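Local coordinates for protein chloride intracellular channel exc-4 (PDB 2YV9) that may insert into membranes to form chloride channels and regulates the lumen size of the growing excretory canal in Caenorhabditis elegans, at residues R135-F140 with S148-L153. Residues are numbered along the deposited sequence; the frame is centred on the assembly and turned at random.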
# COMPACT_ATOMS: atom_id res chain seq x y z
N ARG A 135 -22.47 4.36 0.92
CA ARG A 135 -22.83 3.75 2.20
C ARG A 135 -24.21 4.27 2.68
O ARG A 135 -25.06 3.48 3.15
CB ARG A 135 -21.75 4.04 3.23
CG ARG A 135 -22.11 3.63 4.67
CD ARG A 135 -22.16 2.10 4.76
NE ARG A 135 -22.31 1.57 6.12
CZ ARG A 135 -21.34 1.56 7.03
NH1 ARG A 135 -20.17 2.12 6.78
NH2 ARG A 135 -21.56 1.05 8.24
N ALA A 136 -24.46 5.58 2.58
CA ALA A 136 -25.74 6.13 3.09
C ALA A 136 -26.93 5.56 2.31
O ALA A 136 -27.94 5.19 2.91
CB ALA A 136 -25.73 7.64 2.96
N LYS A 137 -26.82 5.46 0.99
CA LYS A 137 -27.97 5.02 0.22
C LYS A 137 -28.22 3.52 0.42
O LYS A 137 -29.39 3.05 0.56
CB LYS A 137 -27.87 5.33 -1.27
CG LYS A 137 -29.26 5.29 -1.90
CD LYS A 137 -29.17 5.25 -3.39
CE LYS A 137 -30.55 5.36 -3.99
NZ LYS A 137 -31.18 4.06 -4.03
N VAL A 138 -27.11 2.79 0.46
CA VAL A 138 -27.22 1.30 0.69
C VAL A 138 -27.91 1.01 2.01
O VAL A 138 -28.77 0.11 2.12
CB VAL A 138 -25.83 0.60 0.63
CG1 VAL A 138 -25.86 -0.79 1.30
CG2 VAL A 138 -25.39 0.50 -0.83
N GLU A 139 -27.55 1.75 3.04
CA GLU A 139 -28.18 1.54 4.36
C GLU A 139 -29.64 2.04 4.35
O GLU A 139 -30.54 1.46 5.00
CB GLU A 139 -27.39 2.25 5.46
CG GLU A 139 -25.95 1.78 5.59
CD GLU A 139 -25.74 0.44 6.32
OE1 GLU A 139 -26.72 -0.23 6.74
OE2 GLU A 139 -24.55 0.08 6.53
N PHE A 140 -29.90 3.10 3.61
CA PHE A 140 -31.26 3.63 3.54
C PHE A 140 -32.19 2.64 2.86
O PHE A 140 -33.39 2.50 3.22
CB PHE A 140 -31.27 4.95 2.75
CG PHE A 140 -32.58 5.62 2.75
CD1 PHE A 140 -33.10 6.14 3.94
CD2 PHE A 140 -33.34 5.70 1.60
CE1 PHE A 140 -34.34 6.76 3.94
CE2 PHE A 140 -34.57 6.32 1.61
CZ PHE A 140 -35.07 6.84 2.78
N SER A 148 -34.78 3.13 -3.43
CA SER A 148 -35.25 4.49 -3.55
C SER A 148 -34.68 5.16 -4.80
O SER A 148 -33.57 4.83 -5.24
CB SER A 148 -34.79 5.27 -2.37
OG SER A 148 -33.38 5.07 -2.17
N ARG A 149 -35.43 6.11 -5.33
CA ARG A 149 -34.90 6.97 -6.37
C ARG A 149 -34.10 8.05 -5.69
O ARG A 149 -34.47 8.54 -4.62
CB ARG A 149 -36.04 7.62 -7.14
CG ARG A 149 -36.88 6.64 -7.93
CD ARG A 149 -37.83 7.39 -8.91
NE ARG A 149 -38.67 8.34 -8.20
CZ ARG A 149 -39.34 9.35 -8.77
NH1 ARG A 149 -39.29 9.55 -10.08
NH2 ARG A 149 -40.06 10.16 -8.01
N VAL A 150 -33.01 8.50 -6.33
CA VAL A 150 -32.23 9.58 -5.71
C VAL A 150 -33.08 10.85 -5.46
O VAL A 150 -32.91 11.51 -4.43
CB VAL A 150 -31.05 9.91 -6.63
CG1 VAL A 150 -30.38 11.27 -6.24
CG2 VAL A 150 -30.05 8.75 -6.64
N GLU A 151 -33.99 11.17 -6.38
CA GLU A 151 -34.83 12.37 -6.26
C GLU A 151 -35.76 12.31 -5.05
O GLU A 151 -36.16 13.36 -4.54
CB GLU A 151 -35.64 12.60 -7.55
CG GLU A 151 -36.68 11.55 -7.84
CD GLU A 151 -37.29 11.72 -9.21
OE1 GLU A 151 -37.96 12.76 -9.44
OE2 GLU A 151 -37.11 10.81 -10.05
N ASP A 152 -36.07 11.11 -4.57
CA ASP A 152 -36.91 10.94 -3.37
C ASP A 152 -36.16 10.85 -2.04
O ASP A 152 -36.77 10.57 -1.01
CB ASP A 152 -37.78 9.69 -3.50
CG ASP A 152 -38.65 9.71 -4.73
OD1 ASP A 152 -39.04 10.83 -5.12
OD2 ASP A 152 -38.93 8.62 -5.29
N LEU A 153 -34.85 11.09 -2.03
CA LEU A 153 -34.08 10.85 -0.82
C LEU A 153 -34.23 11.99 0.15
O LEU A 153 -34.28 13.14 -0.27
CB LEU A 153 -32.59 10.70 -1.15
CG LEU A 153 -32.22 9.42 -1.89
CD1 LEU A 153 -30.79 9.49 -2.35
CD2 LEU A 153 -32.47 8.19 -0.95
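Ser-148 meets the ammonium of Lys-137 with two oxygens at once: Lys-137 NZ lies 2.8 Å from the backbone O of Ser-148 and 3.1 Å from its OG, a hydrogen bond in each case. The donor reaches the carbonyl at a C=O...N angle of 133°, tilted from the carbonyl plane. The lysine chain runs nearly straight out from the helix and bends only at its last torsion (chi4 -84°), which turns NZ onto the serine. Asp-141 joins the cluster with a salt bridge to the lysine and a hydrogen bond to Ser-148 OG, which probably offsets the charge of this buried ammonium. Ser-148 OG also lies at the edge of the phenylalanine ring, 3.8 Å from Phe-140 CD2. Next along, Arg-149 points away from the helix and grips Asp-152 side-on through NE and NH2, across the short 3-10 turn 150-152, while Glu-151 adds a salt bridge to its guanidinium. Val-150 brushes the lysine with CG2, 4.3 Å from Lys-137 CE. Leu-153 CD2 then comes obliquely to the phenylalanine ring, 3.7 Å from Phe-140 CD2. The contact folds the end of the connection between helices 117-140 and 155-178 back against the C-terminal turns of the first, in the all-helical C-terminal part of this GST-like fold, with Ile-157 packing on Phe-140 and Tyr-161 on Val-150.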